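Local coordinates for protein HP0958 (Helicobacter pylori, PDB 3NA7) that is thought to act in flagellar biogenesis as a chaperone and post-transcriptional regulator, joining a kinked antiparallel coiled-coil hairpin to a zinc-ribbon domain, at residues 189-194 against 228-233; 202-207 against 223-228; 18-23 against 157-162; 214-219 against 232-237. One frame throughout, in Å; residues are numbered along the deposited sequence.

Interaction 1 (189-194 against 228-233); sequences KNTSIV and CGRILY. With ZN (zinc ion), chain B.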
loop_
_atom_site.group_PDB
_atom_site.type_symbol
_atom_site.label_atom_id
_atom_site.label_comp_id
_atom_site.label_asym_id
_atom_site.label_seq_id
_atom_site.Cartn_x
_atom_site.Cartn_y
_atom_site.Cartn_z
ATOM N N LYS A 189 -20.347 13.024 9.086
ATOM C CA LYS A 189 -20.221 11.643 9.596
ATOM C C LYS A 189 -20.468 11.526 11.115
ATOM O O LYS A 189 -21.563 11.848 11.605
ATOM C CB LYS A 189 -18.884 10.974 9.189
ATOM C CG LYS A 189 -18.161 11.568 7.974
ATOM C CD LYS A 189 -18.752 11.144 6.639
ATOM C CE LYS A 189 -17.848 11.628 5.497
ATOM N NZ LYS A 189 -18.609 11.774 4.218
ATOM N N ASN A 190 -19.463 11.072 11.859
ATOM C CA ASN A 190 -19.646 10.841 13.282
ATOM C C ASN A 190 -19.142 11.993 14.131
ATOM O O ASN A 190 -18.918 11.835 15.329
ATOM C CB ASN A 190 -19.031 9.511 13.712
ATOM C CG ASN A 190 -19.673 8.324 13.020
ATOM O OD1 ASN A 190 -20.905 8.242 12.870
ATOM N ND2 ASN A 190 -18.836 7.391 12.587
ATOM N N THR A 191 -18.961 13.149 13.498
ATOM C CA THR A 191 -18.810 14.409 14.216
ATOM C C THR A 191 -20.078 15.240 14.033
ATOM O O THR A 191 -20.037 16.465 14.111
ATOM C CB THR A 191 -17.576 15.226 13.740
ATOM O OG1 THR A 191 -17.882 15.903 12.515
ATOM C CG2 THR A 191 -16.349 14.316 13.546
ATOM N N SER A 192 -21.189 14.558 13.750
ATOM C CA SER A 192 -22.492 15.209 13.486
ATOM C C SER A 192 -23.081 15.867 14.720
ATOM O O SER A 192 -23.636 16.962 14.630
ATOM C CB SER A 192 -23.497 14.206 12.911
ATOM O OG SER A 192 -23.185 13.905 11.555
ATOM N N ILE A 193 -22.956 15.195 15.865
ATOM C CA ILE A 193 -23.411 15.749 17.139
ATOM C C ILE A 193 -22.234 15.941 18.075
ATOM O O ILE A 193 -21.542 14.986 18.409
ATOM C CB ILE A 193 -24.431 14.828 17.827
ATOM C CG1 ILE A 193 -25.595 14.526 16.890
ATOM C CG2 ILE A 193 -24.923 15.436 19.156
ATOM C CD1 ILE A 193 -26.456 13.375 17.388
ATOM N N VAL A 194 -22.021 17.174 18.517
ATOM C CA VAL A 194 -20.868 17.488 19.361
ATOM C C VAL A 194 -21.233 18.251 20.636
ATOM O O VAL A 194 -22.216 18.990 20.661
ATOM C CB VAL A 194 -19.788 18.227 18.568
ATOM C CG1 VAL A 194 -19.083 17.245 17.609
ATOM C CG2 VAL A 194 -20.386 19.438 17.810
ATOM N N CYS A 228 -20.399 25.847 11.283
ATOM C CA CYS A 228 -20.270 24.620 10.478
ATOM C C CYS A 228 -21.532 23.786 10.307
ATOM O O CYS A 228 -21.579 22.945 9.426
ATOM C CB CYS A 228 -19.164 23.721 11.033
ATOM S SG CYS A 228 -19.659 23.060 12.592
ATOM N N GLY A 229 -22.535 23.990 11.147
ATOM C CA GLY A 229 -23.845 23.372 10.918
ATOM C C GLY A 229 -24.127 22.172 11.804
ATOM O O GLY A 229 -25.235 21.652 11.811
ATOM N N ARG A 230 -23.118 21.731 12.554
ATOM C CA ARG A 230 -23.268 20.596 13.458
ATOM C C ARG A 230 -24.323 20.841 14.555
ATOM O O ARG A 230 -24.613 21.989 14.906
ATOM C CB ARG A 230 -21.906 20.277 14.090
ATOM C CG ARG A 230 -20.881 19.743 13.095
ATOM C CD ARG A 230 -19.536 19.509 13.758
ATOM N NE ARG A 230 -18.646 18.732 12.904
ATOM C CZ ARG A 230 -17.735 19.264 12.095
ATOM N NH1 ARG A 230 -17.571 20.583 12.035
ATOM N NH2 ARG A 230 -16.966 18.482 11.359
ATOM N N ILE A 231 -24.882 19.754 15.088
ATOM C CA ILE A 231 -25.719 19.811 16.272
ATOM C C ILE A 231 -24.842 19.935 17.532
ATOM O O ILE A 231 -23.851 19.213 17.679
ATOM C CB ILE A 231 -26.609 18.562 16.391
ATOM C CG1 ILE A 231 -27.579 18.476 15.215
ATOM C CG2 ILE A 231 -27.383 18.569 17.720
ATOM C CD1 ILE A 231 -28.129 17.076 15.002
ATOM N N LEU A 232 -25.226 20.854 18.420
ATOM C CA LEU A 232 -24.505 21.159 19.668
ATOM C C LEU A 232 -25.333 20.896 20.923
ATOM O O LEU A 232 -26.526 21.195 20.963
ATOM C CB LEU A 232 -24.103 22.633 19.695
ATOM C CG LEU A 232 -22.771 23.083 19.107
ATOM C CD1 LEU A 232 -22.706 24.598 19.173
ATOM C CD2 LEU A 232 -21.622 22.453 19.860
ATOM N N TYR A 233 -24.701 20.345 21.950
ATOM C CA TYR A 233 -25.351 20.247 23.253
ATOM C C TYR A 233 -24.384 20.355 24.424
ATOM O O TYR A 233 -23.228 19.955 24.321
ATOM C CB TYR A 233 -26.193 18.971 23.366
ATOM C CG TYR A 233 -25.425 17.685 23.555
ATOM C CD1 TYR A 233 -25.409 17.030 24.790
ATOM C CD2 TYR A 233 -24.739 17.101 22.495
ATOM C CE1 TYR A 233 -24.712 15.823 24.959
ATOM C CE2 TYR A 233 -24.044 15.907 22.651
ATOM C CZ TYR A 233 -24.027 15.274 23.877
ATOM O OH TYR A 233 -23.327 14.090 24.001
HETATM ZN ZN ZN B . -18.907 24.244 14.600
#

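Interaction 2 (202-207 against 223-228); sequences GGCFIR and ITCPYC. With ZN (zinc ion), chain B.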
loop_
_atom_site.group_PDB
_atom_site.type_symbol
_atom_site.label_atom_id
_atom_site.label_comp_id
_atom_site.label_asym_id
_atom_site.label_seq_id
_atom_site.Cartn_x
_atom_site.Cartn_y
_atom_site.Cartn_z
ATOM N N GLY A 202 -17.540 21.991 19.582
ATOM C CA GLY A 202 -16.758 20.759 19.703
ATOM C C GLY A 202 -16.394 20.091 18.376
ATOM O O GLY A 202 -15.711 19.056 18.358
ATOM N N GLY A 203 -16.860 20.678 17.272
ATOM C CA GLY A 203 -16.652 20.150 15.924
ATOM C C GLY A 203 -15.784 21.025 15.038
ATOM O O GLY A 203 -14.931 20.514 14.344
ATOM N N CYS A 204 -15.999 22.342 15.038
ATOM C CA CYS A 204 -15.090 23.244 14.301
ATOM C C CYS A 204 -14.137 24.080 15.175
ATOM O O CYS A 204 -13.212 24.694 14.656
ATOM C CB CYS A 204 -15.864 24.143 13.329
ATOM S SG CYS A 204 -16.900 25.375 14.112
ATOM N N PHE A 205 -14.383 24.098 16.489
ATOM C CA PHE A 205 -13.495 24.700 17.505
ATOM C C PHE A 205 -13.399 26.212 17.453
ATOM O O PHE A 205 -12.492 26.798 18.011
ATOM C CB PHE A 205 -12.104 24.043 17.510
ATOM C CG PHE A 205 -12.152 22.543 17.524
ATOM C CD1 PHE A 205 -12.100 21.826 16.337
ATOM C CD2 PHE A 205 -12.262 21.849 18.725
ATOM C CE1 PHE A 205 -12.154 20.435 16.338
ATOM C CE2 PHE A 205 -12.320 20.453 18.739
ATOM C CZ PHE A 205 -12.266 19.746 17.542
ATOM N N ILE A 206 -14.366 26.840 16.804
ATOM C CA ILE A 206 -14.418 28.296 16.734
ATOM C C ILE A 206 -15.316 28.800 17.854
ATOM O O ILE A 206 -16.393 28.257 18.078
ATOM C CB ILE A 206 -14.914 28.751 15.346
ATOM C CG1 ILE A 206 -13.986 28.188 14.255
ATOM C CG2 ILE A 206 -15.019 30.275 15.268
ATOM C CD1 ILE A 206 -14.611 28.120 12.884
ATOM N N ARG A 207 -14.863 29.822 18.571
ATOM C CA ARG A 207 -15.532 30.252 19.804
ATOM C C ARG A 207 -16.966 30.696 19.528
ATOM O O ARG A 207 -17.220 31.434 18.582
ATOM C CB ARG A 207 -14.744 31.389 20.463
ATOM C CG ARG A 207 -14.848 31.429 21.985
ATOM C CD ARG A 207 -13.719 30.605 22.653
ATOM N NE ARG A 207 -12.686 31.407 23.329
ATOM C CZ ARG A 207 -12.910 32.450 24.132
ATOM N NH1 ARG A 207 -14.149 32.867 24.390
ATOM N NH2 ARG A 207 -11.885 33.086 24.693
ATOM N N ILE A 223 -29.621 23.032 19.169
ATOM C CA ILE A 223 -29.062 24.134 18.405
ATOM C C ILE A 223 -27.969 23.584 17.499
ATOM O O ILE A 223 -27.345 22.563 17.826
ATOM C CB ILE A 223 -28.503 25.253 19.348
ATOM C CG1 ILE A 223 -29.526 25.648 20.423
ATOM C CG2 ILE A 223 -28.101 26.501 18.560
ATOM C CD1 ILE A 223 -29.644 24.673 21.592
ATOM N N THR A 224 -27.769 24.246 16.357
ATOM C CA THR A 224 -26.656 23.946 15.475
ATOM C C THR A 224 -25.620 25.039 15.563
ATOM O O THR A 224 -25.950 26.206 15.789
ATOM C CB THR A 224 -27.060 23.809 13.993
ATOM O OG1 THR A 224 -27.535 25.069 13.491
ATOM C CG2 THR A 224 -28.113 22.732 13.814
ATOM N N CYS A 225 -24.365 24.657 15.366
ATOM C CA CYS A 225 -23.286 25.612 15.327
ATOM C C CYS A 225 -23.459 26.536 14.131
ATOM O O CYS A 225 -23.743 26.080 13.032
ATOM C CB CYS A 225 -21.931 24.906 15.250
ATOM S SG CYS A 225 -20.611 26.046 14.813
ATOM N N PRO A 226 -23.258 27.843 14.340
ATOM C CA PRO A 226 -23.465 28.786 13.242
ATOM C C PRO A 226 -22.295 28.849 12.252
ATOM O O PRO A 226 -22.423 29.452 11.183
ATOM C CB PRO A 226 -23.647 30.121 13.969
ATOM C CG PRO A 226 -22.806 29.976 15.212
ATOM C CD PRO A 226 -22.923 28.518 15.610
ATOM N N TYR A 227 -21.162 28.240 12.598
ATOM C CA TYR A 227 -20.009 28.224 11.688
ATOM C C TYR A 227 -19.979 27.008 10.780
ATOM O O TYR A 227 -19.595 27.125 9.606
ATOM C CB TYR A 227 -18.691 28.353 12.449
ATOM C CG TYR A 227 -18.746 29.338 13.599
ATOM C CD1 TYR A 227 -19.043 30.688 13.379
ATOM C CD2 TYR A 227 -18.521 28.921 14.901
ATOM C CE1 TYR A 227 -19.105 31.599 14.436
ATOM C CE2 TYR A 227 -18.575 29.828 15.968
ATOM C CZ TYR A 227 -18.861 31.163 15.728
ATOM O OH TYR A 227 -18.904 32.061 16.777
ATOM N N CYS A 228 -20.399 25.847 11.283
ATOM C CA CYS A 228 -20.270 24.620 10.478
ATOM C C CYS A 228 -21.532 23.786 10.307
ATOM O O CYS A 228 -21.579 22.945 9.426
ATOM C CB CYS A 228 -19.164 23.721 11.033
ATOM S SG CYS A 228 -19.659 23.060 12.592
HETATM ZN ZN ZN B . -18.907 24.244 14.600
#

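Interaction 3 (18-23 against 157-162); sequences KEIDSL and ETQQII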
loop_
_atom_site.group_PDB
_atom_site.type_symbol
_atom_site.label_atom_id
_atom_site.label_comp_id
_atom_site.label_asym_id
_atom_site.label_seq_id
_atom_site.Cartn_x
_atom_site.Cartn_y
_atom_site.Cartn_z
ATOM N N LYS A 18 -21.743 5.286 15.382
ATOM C CA LYS A 18 -20.318 5.255 15.743
ATOM C C LYS A 18 -19.862 3.848 16.054
ATOM O O LYS A 18 -18.739 3.482 15.703
ATOM C CB LYS A 18 -20.012 6.149 16.951
ATOM C CG LYS A 18 -20.176 7.629 16.718
ATOM C CD LYS A 18 -19.869 8.384 18.007
ATOM C CE LYS A 18 -20.218 9.861 17.897
ATOM N NZ LYS A 18 -19.707 10.652 19.054
ATOM N N GLU A 19 -20.721 3.065 16.711
ATOM C CA GLU A 19 -20.425 1.653 16.979
ATOM C C GLU A 19 -20.204 0.883 15.699
ATOM O O GLU A 19 -19.191 0.211 15.545
ATOM C CB GLU A 19 -21.541 0.978 17.779
ATOM C CG GLU A 19 -21.517 1.286 19.268
ATOM C CD GLU A 19 -22.216 0.205 20.106
ATOM O OE1 GLU A 19 -21.612 -0.879 20.363
ATOM O OE2 GLU A 19 -23.366 0.454 20.519
ATOM N N ILE A 20 -21.164 0.966 14.783
ATOM C CA ILE A 20 -21.035 0.327 13.482
ATOM C C ILE A 20 -19.738 0.732 12.785
ATOM O O ILE A 20 -19.005 -0.124 12.306
ATOM C CB ILE A 20 -22.248 0.591 12.576
ATOM C CG1 ILE A 20 -23.483 -0.073 13.187
ATOM C CG2 ILE A 20 -21.958 0.090 11.137
ATOM C CD1 ILE A 20 -24.798 0.219 12.533
ATOM N N ASP A 21 -19.421 2.020 12.793
ATOM C CA ASP A 21 -18.223 2.496 12.112
ATOM C C ASP A 21 -16.897 2.139 12.761
ATOM O O ASP A 21 -15.928 1.915 12.052
ATOM C CB ASP A 21 -18.274 4.005 11.923
ATOM C CG ASP A 21 -18.831 4.392 10.570
ATOM O OD1 ASP A 21 -18.078 4.275 9.560
ATOM O OD2 ASP A 21 -20.012 4.818 10.525
ATOM N N SER A 22 -16.853 2.156 14.097
ATOM C CA SER A 22 -15.605 2.039 14.861
ATOM C C SER A 22 -15.161 0.576 14.973
ATOM O O SER A 22 -14.074 0.265 15.485
ATOM C CB SER A 22 -15.752 2.688 16.245
ATOM O OG SER A 22 -16.477 1.849 17.126
ATOM N N LEU A 23 -16.019 -0.299 14.465
ATOM C CA LEU A 23 -15.723 -1.698 14.280
ATOM C C LEU A 23 -15.031 -1.985 12.973
ATOM O O LEU A 23 -14.599 -3.119 12.719
ATOM C CB LEU A 23 -17.017 -2.514 14.366
ATOM C CG LEU A 23 -17.552 -2.690 15.795
ATOM C CD1 LEU A 23 -18.973 -3.223 15.774
ATOM C CD2 LEU A 23 -16.645 -3.607 16.659
ATOM N N GLU A 157 -21.805 -9.719 12.001
ATOM C CA GLU A 157 -23.077 -10.004 12.668
ATOM C C GLU A 157 -23.351 -9.008 13.790
ATOM O O GLU A 157 -24.489 -8.551 13.939
ATOM C CB GLU A 157 -23.130 -11.452 13.135
ATOM C CG GLU A 157 -22.921 -12.429 11.956
ATOM C CD GLU A 157 -22.733 -13.895 12.362
ATOM O OE1 GLU A 157 -22.817 -14.768 11.463
ATOM O OE2 GLU A 157 -22.506 -14.181 13.562
ATOM N N THR A 158 -22.316 -8.599 14.520
ATOM C CA THR A 158 -22.505 -7.528 15.501
ATOM C C THR A 158 -22.955 -6.194 14.838
ATOM O O THR A 158 -23.824 -5.499 15.370
ATOM C CB THR A 158 -21.281 -7.324 16.443
ATOM O OG1 THR A 158 -20.955 -8.560 17.090
ATOM C CG2 THR A 158 -21.612 -6.326 17.539
ATOM N N GLN A 159 -22.380 -5.834 13.695
ATOM C CA GLN A 159 -22.784 -4.587 13.048
ATOM C C GLN A 159 -24.246 -4.663 12.622
ATOM O O GLN A 159 -24.954 -3.686 12.742
ATOM C CB GLN A 159 -21.861 -4.188 11.889
ATOM C CG GLN A 159 -20.426 -3.826 12.341
ATOM C CD GLN A 159 -19.492 -3.527 11.160
ATOM O OE1 GLN A 159 -19.148 -4.418 10.379
ATOM N NE2 GLN A 159 -19.083 -2.265 11.029
ATOM N N GLN A 160 -24.698 -5.840 12.178
ATOM C CA GLN A 160 -26.092 -6.037 11.816
ATOM C C GLN A 160 -27.031 -5.888 13.027
ATOM O O GLN A 160 -28.033 -5.166 12.951
ATOM C CB GLN A 160 -26.283 -7.382 11.120
ATOM C CG GLN A 160 -25.400 -7.541 9.892
ATOM C CD GLN A 160 -25.724 -8.771 9.063
ATOM O OE1 GLN A 160 -26.640 -8.753 8.232
ATOM N NE2 GLN A 160 -24.951 -9.835 9.260
ATOM N N ILE A 161 -26.694 -6.554 14.141
ATOM C CA ILE A 161 -27.413 -6.369 15.399
ATOM C C ILE A 161 -27.452 -4.883 15.774
ATOM O O ILE A 161 -28.501 -4.388 16.127
ATOM C CB ILE A 161 -26.824 -7.239 16.562
ATOM C CG1 ILE A 161 -27.149 -8.723 16.354
ATOM C CG2 ILE A 161 -27.353 -6.769 17.946
ATOM C CD1 ILE A 161 -26.057 -9.686 16.913
ATOM N N ILE A 162 -26.329 -4.175 15.700
ATOM C CA ILE A 162 -26.345 -2.728 15.968
ATOM C C ILE A 162 -27.325 -2.009 14.998
ATOM O O ILE A 162 -28.186 -1.260 15.445
ATOM C CB ILE A 162 -24.934 -2.090 15.969
ATOM C CG1 ILE A 162 -24.035 -2.739 17.062
ATOM C CG2 ILE A 162 -25.020 -0.598 16.246
ATOM C CD1 ILE A 162 -22.502 -2.562 16.845
#

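Interaction 4 (214-219 against 232-237); sequences TEVLTS and LYAEGA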
loop_
_atom_site.group_PDB
_atom_site.type_symbol
_atom_site.label_atom_id
_atom_site.label_comp_id
_atom_site.label_asym_id
_atom_site.label_seq_id
_atom_site.Cartn_x
_atom_site.Cartn_y
_atom_site.Cartn_z
ATOM N N THR A 214 -25.288 30.743 25.550
ATOM C CA THR A 214 -26.358 30.850 26.538
ATOM C C THR A 214 -27.563 30.051 26.054
ATOM O O THR A 214 -28.149 29.290 26.821
ATOM C CB THR A 214 -26.740 32.320 26.810
ATOM O OG1 THR A 214 -25.552 33.091 27.017
ATOM C CG2 THR A 214 -27.612 32.431 28.042
ATOM N N GLU A 215 -27.879 30.196 24.765
ATOM C CA GLU A 215 -29.004 29.511 24.133
ATOM C C GLU A 215 -28.898 28.002 24.268
ATOM O O GLU A 215 -29.893 27.337 24.532
ATOM C CB GLU A 215 -29.098 29.883 22.650
ATOM C CG GLU A 215 -30.483 30.335 22.199
ATOM C CD GLU A 215 -30.683 31.840 22.359
ATOM O OE1 GLU A 215 -30.138 32.607 21.530
ATOM O OE2 GLU A 215 -31.388 32.260 23.307
ATOM N N VAL A 216 -27.697 27.461 24.086
ATOM C CA VAL A 216 -27.499 26.022 24.210
ATOM C C VAL A 216 -27.709 25.572 25.653
ATOM O O VAL A 216 -28.320 24.532 25.892
ATOM C CB VAL A 216 -26.105 25.566 23.722
ATOM C CG1 VAL A 216 -25.924 24.058 23.924
ATOM C CG2 VAL A 216 -25.892 25.934 22.257
ATOM N N LEU A 217 -27.207 26.349 26.611
ATOM C CA LEU A 217 -27.277 25.929 28.011
ATOM C C LEU A 217 -28.639 26.201 28.636
ATOM O O LEU A 217 -29.172 25.354 29.356
ATOM C CB LEU A 217 -26.155 26.544 28.857
ATOM C CG LEU A 217 -24.690 26.389 28.429
ATOM C CD1 LEU A 217 -23.834 26.283 29.635
ATOM C CD2 LEU A 217 -24.434 25.186 27.536
ATOM N N THR A 218 -29.202 27.369 28.331
ATOM C CA THR A 218 -30.408 27.847 29.004
ATOM C C THR A 218 -31.704 27.265 28.424
ATOM O O THR A 218 -32.527 26.725 29.167
ATOM C CB THR A 218 -30.457 29.397 29.057
ATOM O OG1 THR A 218 -31.306 29.817 30.131
ATOM C CG2 THR A 218 -30.951 30.015 27.741
ATOM N N SER A 219 -31.870 27.359 27.104
ATOM C CA SER A 219 -33.127 26.973 26.461
ATOM C C SER A 219 -33.222 25.460 26.215
ATOM O O SER A 219 -32.207 24.757 26.159
ATOM C CB SER A 219 -33.381 27.796 25.183
ATOM O OG SER A 219 -32.401 27.565 24.183
ATOM N N LEU A 232 -25.226 20.854 18.420
ATOM C CA LEU A 232 -24.505 21.159 19.668
ATOM C C LEU A 232 -25.333 20.896 20.923
ATOM O O LEU A 232 -26.526 21.195 20.963
ATOM C CB LEU A 232 -24.103 22.633 19.695
ATOM C CG LEU A 232 -22.771 23.083 19.107
ATOM C CD1 LEU A 232 -22.706 24.598 19.173
ATOM C CD2 LEU A 232 -21.622 22.453 19.860
ATOM N N TYR A 233 -24.701 20.345 21.950
ATOM C CA TYR A 233 -25.351 20.247 23.253
ATOM C C TYR A 233 -24.384 20.355 24.424
ATOM O O TYR A 233 -23.228 19.955 24.321
ATOM C CB TYR A 233 -26.193 18.971 23.366
ATOM C CG TYR A 233 -25.425 17.685 23.555
ATOM C CD1 TYR A 233 -25.409 17.030 24.790
ATOM C CD2 TYR A 233 -24.739 17.101 22.495
ATOM C CE1 TYR A 233 -24.712 15.823 24.959
ATOM C CE2 TYR A 233 -24.044 15.907 22.651
ATOM C CZ TYR A 233 -24.027 15.274 23.877
ATOM O OH TYR A 233 -23.327 14.090 24.001
ATOM N N ALA A 234 -24.871 20.919 25.525
ATOM C CA ALA A 234 -24.131 20.926 26.783
ATOM C C ALA A 234 -24.328 19.589 27.475
ATOM O O ALA A 234 -25.464 19.171 27.697
ATOM C CB ALA A 234 -24.622 22.037 27.667
ATOM N N GLU A 235 -23.232 18.910 27.799
ATOM C CA GLU A 235 -23.311 17.659 28.555
ATOM C C GLU A 235 -24.043 17.900 29.884
ATOM O O GLU A 235 -23.412 18.060 30.933
ATOM C CB GLU A 235 -21.907 17.077 28.790
ATOM C CG GLU A 235 -21.399 16.146 27.677
ATOM C CD GLU A 235 -21.790 14.681 27.890
ATOM O OE1 GLU A 235 -20.879 13.847 28.088
ATOM O OE2 GLU A 235 -23.002 14.364 27.868
ATOM N N GLY A 236 -25.378 17.947 29.809
ATOM C CA GLY A 236 -26.242 18.273 30.950
ATOM C C GLY A 236 -26.749 19.715 30.991
ATOM O O GLY A 236 -26.028 20.620 31.428
ATOM N N ALA A 237 -27.993 19.929 30.547
ATOM C CA ALA A 237 -28.638 21.253 30.592
ATOM C C ALA A 237 -30.144 21.163 30.846
ATOM O O ALA A 237 -30.904 20.688 29.999
ATOM C CB ALA A 237 -28.356 22.039 29.313
#

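Interaction 1 (189-194 against 228-233)
T191 holds OG1 between its own backbone N and carbonyl carbon (chi1 79°), where R230, extended from CG to NE (chi3 167° at NE), brings up the edge of its guanidinium. NE and NH2 both grip OG1 side-on, each at 3.0 Å from it, and the oxygen lies in the guanidinium plane. NE also makes a weak, bent bond to the backbone O of T191, so hydroxyl and carbonyl share one N-H. The hydroxyl is bonded in turn to A188 O at the end of helix 175-188.

Beyond this clamp the chains run as parallel strands. I231 N donates to S192 O (3.1 Å), V194 N to I231 O (2.9 Å, almost straight at 176°) and Y233 N to V194 O (3.1 Å). I193 and I231 lie side by side on one face of the sheet, pointing the same way. I193 CG2 also meets the Y233 ring, 3.6 Å from CE2, the two side chains crossing at about a right angle. V194 and L232 occupy the other face, with V194 CG2 3.8 Å from L232 CD2.

The remaining guanidinium nitrogen, NH1 of R230, makes a weak 3.3 Å bond to SG of C228, a zinc ligand together with C201, C204 and C225. Through this weak bond one arginine links the turn after helix 175-188 to the metal site. Its positive charge probably offsets part of the negative charge gathered by four cysteine sulfurs around the zinc ion.

Interaction 2 (202-207 against 223-228)
I206 and Y227 meet at an oblique angle, the CG2 methyl of I206 resting over one face of the tyrosine ring. This CH-pi contact measures 3.8 Å from I206 CG2 to the Y227 ring centroid. P226 CG lies over the centre of the opposite face, so the ring is sandwiched between aliphatic groups. C204 SG comes to the ring edge instead, a sulfur-aromatic contact. At the far end of the ring, Y227 OH donates to R207 O, modelled at 2.5 Å, probably shorter than the real bond, and tilted 18° from the carbonyl plane.

At the metal, C204, C225 and C228 turn their sulfurs inward on the zinc ion, and C201 supplies the fourth ligand of a C4 zinc ribbon. C225 SG, anti to its backbone N (chi1 167°), also accepts the N-H groups of Y227 (3.2 Å from Y227 N) and C228 (3.5 Å from C228 N). These bonds are characteristic of a zinc knuckle and fix the turn around the metal.

P226 and Y227 both touch L208, and P226 reaches I212 on helix 210-218. At the start of 223-228, I223 packs on V216 of that helix and pairs by backbone bonds with L232 of strand 231-233.

Interaction 3 (18-23 against 157-162)
I162 on helix 91-171 packs against E19, I20 and L23, in and just beyond helix 4-22, as part of an antiparallel helix pair at the base of the kinked coiled-coil hairpin. The local axes run 9.3 Å apart at closest approach, with 166° between their directions.

I162 can be followed outward. The side chain starts toward 18-23, and CB lies 3.7 Å from I20 CG1. Of the two branches, CG2 stands anti to the backbone N and presses on the same I20 CG1 at 3.5 Å, tighter than usual for two carbons; it also touches I20 CD1. The two isoleucines slide past each other in opposite directions. CG1 takes the other branch, anti to the carbonyl carbon (chi1 -60°), and carries CD1 to the tip. There CD1 meets L23 CD1 at 3.7 Å, tip to tip, and E19 CB at 3.8 Å, crossing the glutamate at about a right angle. I162 is buried, whereas E19 borders the contact on its exposed side.

One helical turn earlier, Q159 closes the other flank. Its CG rests 3.8 Å from L23 CD1 as the two side chains slide past each other, making L23 a bridge between Q159 and I162. The extended glutamine then turns its amide to the I20 carbonyl. NE2 of Q159 donates to I20 O at a modelled 2.5 Å, a length too short to be taken literally, and bonds as well to OE2 of E24.

Interaction 4 (214-219 against 232-237)
V216 on helix 210-218 packs one methyl against the chain as it leaves strand 231-233, and this is the close-fitting part of the contact. Its CG1, anti to the backbone N (chi1 178°), points at the backbone and not at a large side chain: it lies 3.7 Å from A234 N and 3.9 Å from Y233 CA. L232 O comes next, 4.2 Å from the same methyl, and A234 CB stands 4.4 Å from it. V216 thus rests mostly on backbone atoms, with the A234 methyl beside them. V216 and L232 are both buried here.

Toward solvent the fit is looser. L217 also turns its CD2 to A234 CB, but that pair is modelled too close to be trusted in detail. The chain then swings out through E235 and G236, both exposed, and comes back so that A237, the last modelled residue, sets its CB 3.4 Å from L217 O, with V216 O farther off.

The last turn of the helix is closed away from this tail by S219: its backbone N donates to E215 O, while its OG sits close to that oxygen and is also bonded to D221 OD2.

Around the contact, V216 also touches I196, which follows strand 193-195 and packs on L232 too. L232 reaches L208 and the zinc ligand C225. Y233 starts its side chain away from helix 210-218 and touches L7 and I11 of helix 4-22, so strand 231-233 lies between the two helices.

Interactions 1, 2 and 4 cluster in the zinc-ribbon end of the molecule, their centres 8 to 14 Å apart. Strand 231-233 is central: it pairs in parallel with 193-195 in interaction 1, antiparallel with 223-224 of interaction 2, and carries the chain into interaction 4. C228 belongs to both 1 and 2, which also share the zinc ion. Along the chain interaction 2 is nested within interaction 1 and alternates with interaction 4. Interaction 3 closes earlier and lies about 20 Å from interaction 1, centre to centre, among the long helices. N190 packs on K18 and D21, connecting the zinc-ribbon end with the helical part.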